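Local structure of hypothetical protein (Nostoc punctiforme, 2O62) at residues R124-L127 against P131-E134; L10-V15 against N102-L107; S78-L83 against V260-V265. The protein is of unknown function but joins two calycin-clan beta domains, the second related to a biogenesis factor required for ATP synthase. All coordinates share one frame; numbering follows the deposited sequence.

Interaction 1: R124-L127 against P131-E134; sequences REHL and PVAE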
loop_
_atom_site.group_PDB
_atom_site.type_symbol
_atom_site.label_atom_id
_atom_site.label_comp_id
_atom_site.label_asym_id
_atom_site.label_seq_id
_atom_site.Cartn_x
_atom_site.Cartn_y
_atom_site.Cartn_z
ATOM N N ARG A 124 -1.452 1.127 -11.706
ATOM C CA ARG A 124 -0.411 2.117 -12.019
ATOM C C ARG A 124 -1.000 3.192 -12.898
ATOM O O ARG A 124 -1.312 2.926 -14.040
ATOM C CB ARG A 124 0.765 1.460 -12.749
ATOM C CG ARG A 124 1.500 0.451 -11.896
ATOM C CD ARG A 124 2.356 -0.465 -12.728
ATOM N NE ARG A 124 1.570 -1.513 -13.346
ATOM C CZ ARG A 124 2.063 -2.460 -14.151
ATOM N NH1 ARG A 124 3.335 -2.490 -14.446
ATOM N NH2 ARG A 124 1.257 -3.389 -14.616
ATOM N N GLU A 125 -1.093 4.402 -12.359
ATOM C CA GLU A 125 -1.823 5.485 -12.977
ATOM C C GLU A 125 -0.956 6.712 -13.122
ATOM O O GLU A 125 -0.174 7.038 -12.236
ATOM C CB GLU A 125 -3.049 5.833 -12.154
ATOM C CG GLU A 125 -4.150 4.770 -12.220
ATOM C CD GLU A 125 -5.189 4.934 -11.155
ATOM O OE1 GLU A 125 -4.852 5.378 -10.040
ATOM O OE2 GLU A 125 -6.368 4.602 -11.409
ATOM N N HIS A 126 -1.124 7.392 -14.247
ATOM C CA HIS A 126 -0.456 8.659 -14.532
ATOM C C HIS A 126 -1.535 9.639 -14.988
ATOM O O HIS A 126 -2.563 9.298 -15.630
ATOM C CB HIS A 126 0.644 8.498 -15.583
ATOM C CG HIS A 126 0.150 7.997 -16.894
ATOM N ND1 HIS A 126 -0.030 6.653 -17.160
ATOM C CD2 HIS A 126 -0.268 8.664 -18.000
ATOM C CE1 HIS A 126 -0.514 6.519 -18.384
ATOM N NE2 HIS A 126 -0.676 7.722 -18.912
ATOM N N LEU A 127 -1.334 10.884 -14.635
ATOM C CA LEU A 127 -2.229 11.929 -15.083
ATOM C C LEU A 127 -2.241 11.979 -16.606
ATOM O O LEU A 127 -1.174 11.977 -17.252
ATOM C CB LEU A 127 -1.796 13.281 -14.537
ATOM C CG LEU A 127 -2.151 13.501 -13.089
ATOM C CD1 LEU A 127 -1.548 14.836 -12.735
ATOM C CD2 LEU A 127 -3.716 13.492 -12.890
ATOM N N PRO A 131 3.797 11.892 -18.546
ATOM C CA PRO A 131 4.473 10.647 -18.860
ATOM C C PRO A 131 3.994 9.454 -18.046
ATOM O O PRO A 131 3.603 9.607 -16.901
ATOM C CB PRO A 131 5.944 10.965 -18.501
ATOM C CG PRO A 131 6.043 12.428 -18.691
ATOM C CD PRO A 131 4.745 12.908 -18.073
ATOM N N VAL A 132 4.074 8.261 -18.625
ATOM C CA VAL A 132 3.719 7.023 -17.921
ATOM C C VAL A 132 4.619 6.824 -16.697
ATOM O O VAL A 132 4.159 6.409 -15.634
ATOM C CB VAL A 132 3.804 5.811 -18.886
ATOM C CG1 VAL A 132 3.586 4.493 -18.149
ATOM C CG2 VAL A 132 2.774 5.959 -19.952
ATOM N N ALA A 133 5.892 7.174 -16.865
ATOM C CA ALA A 133 6.827 7.282 -15.774
ATOM C C ALA A 133 6.827 5.994 -14.978
ATOM O O ALA A 133 6.740 5.998 -13.751
ATOM C CB ALA A 133 6.470 8.459 -14.892
ATOM N N GLU A 134 6.897 4.880 -15.691
ATOM C CA GLU A 134 7.011 3.592 -15.055
ATOM C C GLU A 134 8.386 3.407 -14.370
ATOM O O GLU A 134 9.445 3.626 -14.960
ATOM C CB GLU A 134 6.779 2.499 -16.085
ATOM C CG GLU A 134 6.806 1.084 -15.534
ATOM C CD GLU A 134 5.513 0.667 -14.826
ATOM O OE1 GLU A 134 4.536 1.467 -14.734
ATOM O OE2 GLU A 134 5.504 -0.497 -14.360
#
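Arg-124 and His-126, at the end of strand 117-127, meet Glu-134 and Val-132 where the chain doubles back into the loop leading to strand 145-155. Strand 117-127 is the last in sequence of the nine strands of the N-terminal calycin-like sheet and lies between 14-23 and 103-111; the loop connects it to the C-terminal barrel. The returning residues run almost opposite to the strand, but their spacing argues against a regular strand pair: the CA atoms of His-126 and Val-132 are 5.6 Å apart, whereas those of Arg-124 and Glu-134 have spread to 8.2 Å. Side chains bridge the wider end. Arg-124 NH1 forms a salt bridge to Glu-134 OE2 at 2.9 Å, with an N-H...O angle of 148°. The acceptor lies at the edge of the guanidinium, near its plane, and is approached on its syn side but well out of the carboxylate plane. The two planes are 56° apart, in keeping with a bridge of one nitrogen and one oxygen. Glu-134 gets there through its bend at chi2 (79°), which also brings OE1 to 3.5 Å from Arg-124 CD. The second terminal nitrogen of Arg-124, NH2, bonds to Ser-21 OG, which should help fix the rotation of the group. At the narrow end Pro-131 O approaches His-126 CB to 3.4 Å. The imidazole, whose NE2 hydrogen-bonds a glycerol probably left from crystallisation, is covered on one face by Val-132 in a CH-pi contact: methyl CG2 lies 4.0 Å from the ring centroid, offset toward the rim and nearest to CE1 of His-126 at 3.7 Å.

Interaction 2: L10-V15 against N102-L107; sequences LQNLGV and NRRLRL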
loop_
_atom_site.group_PDB
_atom_site.type_symbol
_atom_site.label_atom_id
_atom_site.label_comp_id
_atom_site.label_asym_id
_atom_site.label_seq_id
_atom_site.Cartn_x
_atom_site.Cartn_y
_atom_site.Cartn_z
ATOM N N LEU A 10 -9.995 15.332 -2.180
ATOM C CA LEU A 10 -9.946 16.194 -3.352
ATOM C C LEU A 10 -8.577 16.368 -3.999
ATOM O O LEU A 10 -8.494 16.789 -5.158
ATOM C CB LEU A 10 -10.518 17.562 -3.001
ATOM C CG LEU A 10 -11.977 17.578 -2.562
ATOM C CD1 LEU A 10 -12.397 19.015 -2.239
ATOM C CD2 LEU A 10 -12.916 17.007 -3.613
ATOM N N GLN A 11 -7.502 16.059 -3.281
ATOM C CA GLN A 11 -6.173 16.018 -3.882
ATOM C C GLN A 11 -6.064 15.036 -5.040
ATOM O O GLN A 11 -5.107 15.116 -5.831
ATOM C CB GLN A 11 -5.089 15.696 -2.838
ATOM C CG GLN A 11 -4.904 16.784 -1.775
ATOM C CD GLN A 11 -4.560 18.117 -2.420
ATOM O OE1 GLN A 11 -5.359 19.034 -2.434
ATOM N NE2 GLN A 11 -3.407 18.185 -3.037
ATOM N N ASN A 12 -6.970 14.066 -5.103
ATOM C CA ASN A 12 -6.998 13.079 -6.172
ATOM C C ASN A 12 -7.765 13.550 -7.441
ATOM O O ASN A 12 -7.876 12.797 -8.423
ATOM C CB ASN A 12 -7.647 11.779 -5.672
ATOM C CG ASN A 12 -6.773 11.027 -4.685
ATOM O OD1 ASN A 12 -5.936 10.309 -5.106
ATOM N ND2 ASN A 12 -6.959 11.232 -3.371
ATOM N N LEU A 13 -8.367 14.742 -7.438
ATOM C CA LEU A 13 -9.143 15.107 -8.608
ATOM C C LEU A 13 -8.218 15.119 -9.854
ATOM O O LEU A 13 -7.071 15.585 -9.787
ATOM C CB LEU A 13 -9.791 16.452 -8.457
ATOM C CG LEU A 13 -10.819 16.544 -7.374
ATOM C CD1 LEU A 13 -11.440 17.918 -7.415
ATOM C CD2 LEU A 13 -11.884 15.481 -7.578
ATOM N N GLY A 14 -8.750 14.651 -10.976
ATOM C CA GLY A 14 -8.011 14.637 -12.242
ATOM C C GLY A 14 -8.397 13.431 -13.073
ATOM O O GLY A 14 -9.363 12.728 -12.764
ATOM N N VAL A 15 -7.631 13.182 -14.128
ATOM C CA VAL A 15 -7.898 12.068 -15.018
ATOM C C VAL A 15 -6.689 11.138 -14.921
ATOM O O VAL A 15 -5.597 11.527 -15.285
ATOM C CB VAL A 15 -8.114 12.521 -16.458
ATOM C CG1 VAL A 15 -8.367 11.347 -17.362
ATOM C CG2 VAL A 15 -9.265 13.501 -16.540
ATOM N N ASN A 102 2.676 13.268 -10.666
ATOM C CA ASN A 102 1.763 12.861 -11.761
ATOM C C ASN A 102 1.314 11.398 -11.712
ATOM O O ASN A 102 0.772 10.903 -12.682
ATOM C CB ASN A 102 2.393 13.132 -13.161
ATOM C CG ASN A 102 3.488 12.108 -13.547
ATOM O OD1 ASN A 102 4.433 11.859 -12.752
ATOM N ND2 ASN A 102 3.388 11.531 -14.782
ATOM N N ARG A 103 1.636 10.700 -10.634
ATOM C CA ARG A 103 1.452 9.262 -10.522
ATOM C C ARG A 103 0.629 8.893 -9.317
ATOM O O ARG A 103 0.696 9.553 -8.274
ATOM C CB ARG A 103 2.813 8.553 -10.353
ATOM C CG ARG A 103 3.669 8.500 -11.613
ATOM C CD ARG A 103 3.188 7.559 -12.714
ATOM N NE ARG A 103 2.594 6.363 -12.128
ATOM C CZ ARG A 103 3.267 5.294 -11.731
ATOM N NH1 ARG A 103 4.556 5.182 -12.006
ATOM N NH2 ARG A 103 2.617 4.311 -11.111
ATOM N N ARG A 104 -0.128 7.810 -9.461
ATOM C CA ARG A 104 -0.602 7.040 -8.316
ATOM C C ARG A 104 -0.132 5.615 -8.502
ATOM O O ARG A 104 0.017 5.127 -9.643
ATOM C CB ARG A 104 -2.108 7.080 -8.119
ATOM C CG ARG A 104 -2.701 8.448 -8.180
ATOM C CD ARG A 104 -4.055 8.511 -7.523
ATOM N NE ARG A 104 -5.049 7.726 -8.219
ATOM C CZ ARG A 104 -6.333 7.641 -7.897
ATOM N NH1 ARG A 104 -6.813 8.320 -6.872
ATOM N NH2 ARG A 104 -7.154 6.883 -8.612
ATOM N N LEU A 105 0.138 4.957 -7.385
ATOM C CA LEU A 105 0.403 3.527 -7.377
ATOM C C LEU A 105 -0.466 2.966 -6.304
ATOM O O LEU A 105 -0.296 3.330 -5.119
ATOM C CB LEU A 105 1.852 3.169 -7.037
ATOM C CG LEU A 105 1.863 1.624 -6.863
ATOM C CD1 LEU A 105 2.185 0.959 -8.219
ATOM C CD2 LEU A 105 2.631 1.055 -5.796
ATOM N N ARG A 106 -1.397 2.101 -6.708
ATOM C CA ARG A 106 -2.400 1.598 -5.781
ATOM C C ARG A 106 -2.301 0.086 -5.773
ATOM O O ARG A 106 -2.297 -0.538 -6.836
ATOM C CB ARG A 106 -3.783 2.042 -6.147
ATOM C CG ARG A 106 -3.832 3.480 -6.376
ATOM C CD ARG A 106 -5.236 4.045 -6.470
ATOM N NE ARG A 106 -5.881 3.860 -7.760
ATOM C CZ ARG A 106 -7.074 3.292 -7.946
ATOM N NH1 ARG A 106 -7.756 2.750 -6.944
ATOM N NH2 ARG A 106 -7.625 3.291 -9.150
ATOM N N LEU A 107 -2.138 -0.476 -4.589
ATOM C CA LEU A 107 -1.942 -1.901 -4.456
ATOM C C LEU A 107 -3.047 -2.506 -3.600
ATOM O O LEU A 107 -3.216 -2.135 -2.448
ATOM C CB LEU A 107 -0.543 -2.206 -3.875
ATOM C CG LEU A 107 -0.008 -3.655 -3.985
ATOM C CD1 LEU A 107 1.482 -3.678 -4.125
ATOM C CD2 LEU A 107 -0.360 -4.442 -2.763
#
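Asn-12 and Arg-104 come together at about a right angle, the asparagine amide and the guanidinium being turned 62° against each other. Their single hydrogen bond runs from Arg-104 NH1 to Asn-12 OD1, 2.8 Å long with an N-H...O angle of 151°. Seen from the arginine, the acceptor sits at the edge and almost in plane; seen from the asparagine, the donor stands above the carbonyl plane, 48° out of it. Arg-104 is bent at chi3, and its CD also passes 3.6 Å from Asn-12 OD1. Asn-12 belongs to the type I turn Leu-10 to Leu-13, closed by Leu-13 N to Leu-10 O at 3.1 Å, which joins helix 5-10 to strand 14-23, the first strand of the N-terminal calycin-like sheet. The bond thus links the turn before strand 14-23 to strand 103-111, and Asn-12 also packs on Leu-39 and Val-99. The amide is held from its other end too: Asn-12 ND2 bonds to Phe-9 O and Gly-77 O, which fixes OD1 as the acceptor. Arg-104 has further partners: NE makes a salt bridge to Glu-125 OE1, the group makes a cation-pi contact with Trp-16, and CD of Arg-106 lies 3.9 Å above the guanidinium plane of Arg-104, toward its rim.

Interaction 3: S78-L83 against V260-V265; sequences SFSEGL and VSLTLV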
loop_
_atom_site.group_PDB
_atom_site.type_symbol
_atom_site.label_atom_id
_atom_site.label_comp_id
_atom_site.label_asym_id
_atom_site.label_seq_id
_atom_site.Cartn_x
_atom_site.Cartn_y
_atom_site.Cartn_z
ATOM N N SER A 78 -2.892 10.586 -0.661
ATOM C CA SER A 78 -2.684 9.158 -0.498
ATOM C C SER A 78 -3.713 8.584 0.462
ATOM O O SER A 78 -4.226 9.282 1.323
ATOM C CB SER A 78 -1.268 8.848 0.033
ATOM O OG SER A 78 -0.294 9.279 -0.918
ATOM N N PHE A 79 -4.062 7.323 0.285
ATOM C CA PHE A 79 -5.128 6.740 1.104
ATOM C C PHE A 79 -5.061 5.252 1.205
ATOM O O PHE A 79 -4.290 4.569 0.515
ATOM C CB PHE A 79 -6.505 7.144 0.537
ATOM C CG PHE A 79 -6.842 6.553 -0.847
ATOM C CD1 PHE A 79 -6.498 7.240 -2.018
ATOM C CD2 PHE A 79 -7.551 5.329 -0.975
ATOM C CE1 PHE A 79 -6.856 6.731 -3.269
ATOM C CE2 PHE A 79 -7.880 4.816 -2.224
ATOM C CZ PHE A 79 -7.519 5.512 -3.368
ATOM N N SER A 80 -5.919 4.718 2.047
ATOM C CA SER A 80 -6.142 3.303 2.100
ATOM C C SER A 80 -7.611 3.032 2.230
ATOM O O SER A 80 -8.293 3.736 2.977
ATOM C CB SER A 80 -5.452 2.673 3.304
ATOM O OG SER A 80 -5.749 1.291 3.403
ATOM N N GLU A 81 -8.043 1.947 1.595
ATOM C CA GLU A 81 -9.418 1.487 1.632
ATOM C C GLU A 81 -9.454 0.015 2.041
ATOM O O GLU A 81 -8.570 -0.737 1.722
ATOM C CB GLU A 81 -10.092 1.637 0.270
ATOM C CG GLU A 81 -11.628 1.565 0.415
ATOM C CD GLU A 81 -12.430 1.863 -0.865
ATOM O OE1 GLU A 81 -11.852 1.936 -1.974
ATOM O OE2 GLU A 81 -13.664 2.036 -0.717
ATOM N N GLY A 82 -10.472 -0.374 2.798
ATOM C CA GLY A 82 -10.652 -1.775 3.174
ATOM C C GLY A 82 -11.736 -1.961 4.174
ATOM O O GLY A 82 -12.548 -1.059 4.421
ATOM N N LEU A 83 -11.788 -3.147 4.751
ATOM C CA LEU A 83 -12.837 -3.389 5.727
ATOM C C LEU A 83 -12.491 -2.800 7.082
ATOM O O LEU A 83 -11.299 -2.723 7.470
ATOM C CB LEU A 83 -13.124 -4.880 5.841
ATOM C CG LEU A 83 -13.599 -5.562 4.538
ATOM C CD1 LEU A 83 -13.735 -7.047 4.807
ATOM C CD2 LEU A 83 -14.900 -4.965 3.997
ATOM N N VAL A 260 -7.730 0.002 13.135
ATOM C CA VAL A 260 -7.456 1.052 14.111
ATOM C C VAL A 260 -6.738 2.262 13.527
ATOM O O VAL A 260 -6.960 3.370 13.993
ATOM C CB VAL A 260 -6.700 0.517 15.369
ATOM C CG1 VAL A 260 -7.603 -0.453 16.120
ATOM C CG2 VAL A 260 -5.458 -0.144 15.019
ATOM N N SER A 261 -5.886 2.066 12.527
ATOM C CA SER A 261 -5.035 3.175 12.082
ATOM C C SER A 261 -4.398 2.915 10.708
ATOM O O SER A 261 -4.438 1.783 10.176
ATOM C CB SER A 261 -3.980 3.464 13.145
ATOM O OG SER A 261 -2.984 2.446 13.155
ATOM N N LEU A 262 -3.790 3.971 10.164
ATOM C CA LEU A 262 -3.082 3.928 8.904
ATOM C C LEU A 262 -1.846 4.759 9.035
ATOM O O LEU A 262 -1.874 5.865 9.572
ATOM C CB LEU A 262 -3.957 4.498 7.801
ATOM C CG LEU A 262 -3.492 4.435 6.383
ATOM C CD1 LEU A 262 -3.516 3.007 5.953
ATOM C CD2 LEU A 262 -4.458 5.287 5.485
ATOM N N THR A 263 -0.740 4.209 8.558
ATOM C CA THR A 263 0.574 4.846 8.655
ATOM C C THR A 263 1.234 5.011 7.289
ATOM O O THR A 263 1.212 4.089 6.473
ATOM C CB THR A 263 1.512 3.959 9.544
ATOM O OG1 THR A 263 0.927 3.861 10.862
ATOM C CG2 THR A 263 2.894 4.555 9.674
ATOM N N LEU A 264 1.847 6.187 7.067
ATOM C CA LEU A 264 2.614 6.465 5.862
ATOM C C LEU A 264 4.022 6.890 6.237
ATOM O O LEU A 264 4.232 7.852 6.960
ATOM C CB LEU A 264 1.901 7.521 5.011
ATOM C CG LEU A 264 2.572 7.847 3.664
ATOM C CD1 LEU A 264 2.550 6.738 2.750
ATOM C CD2 LEU A 264 1.803 9.046 3.041
ATOM N N VAL A 265 4.972 6.069 5.803
ATOM C CA VAL A 265 6.400 6.264 6.019
ATOM C C VAL A 265 7.010 6.857 4.747
ATOM O O VAL A 265 6.771 6.365 3.658
ATOM C CB VAL A 265 7.056 4.939 6.259
ATOM C CG1 VAL A 265 8.526 5.105 6.524
ATOM C CG2 VAL A 265 6.364 4.205 7.409
#
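Leu-262 and Ser-80 bury the most surface here, followed by Ser-78, which meets Leu-264. The isobutyl group of Leu-262 is pressed against the serine: CD1 lies 3.3 Å from Ser-80 CB, closer than usual carbon-carbon contact, and CD2 lies 3.5 Å from the same Ser-80 CB. Both methyls rest on the same side of the one methylene, and the packing is locally tight. In Leu-262 a chi1 of -174° places CG opposite the backbone nitrogen, carrying the methyls toward segment 78-83. CD2 of Leu-262 also touches the backbone, 3.8 Å from Ser-80 N and close to the carbonyl carbon of Phe-79. The hydroxyl of Ser-80 is directed elsewhere. OG bonds to Glu-95 O and Arg-251 NH1, leaving mainly the CB of the serine for the leucine, although Leu-262 CD1 also passes 3.8 Å from Ser-80 OG. Two residues away the pattern recurs more loosely: Ser-78 CB and Leu-264 CD2 are 4.3 Å apart, and Ser-78 OG is occupied by Val-99 N. The matched CA pairs are too far apart for sheet pairing, 7.5 Å for Ser-80 with Leu-262 and 8.7 Å for Ser-78 with Leu-264. They instead fit apolar packing of one sheet face on another, here across the interface between the N-terminal and C-terminal calycin-like domains. A classic beta bulge, in which Val-260 and Ser-261 both face Ser-252, precedes the packed part of the barrel strand. Phe-74, from a loop, touches both leucines. Strand 79-81 is held between strands 71-73 and 93-100 of the N-terminal sheet, while strand 259-269, the last of the C-terminal barrel, lies beside strand 245-253 in the closed barrel, its Ser-261, Thr-263 and Val-265 touching strand 145-155.

All three interactions reach the nine-stranded N-terminal sheet. Interactions 1 and 2 have centres 10 Å apart and touch along neighbouring strands 103-111 and 117-127, where Glu-125 O is 2.9 Å from Arg-103 NE. Interaction 3 lies deeper, its centre 15 Å from that of interaction 2 and 22 Å from that of interaction 1. It meets interaction 2 through Phe-79, whose ring packs near Arg-104 and Arg-106. In sequence, interaction 2 closes before interaction 1 opens, whereas interactions 2 and 3 cross. Interaction 1 is nested inside the long loop closed by interaction 3, which brings the C-terminal barrel's last strand back onto the first domain.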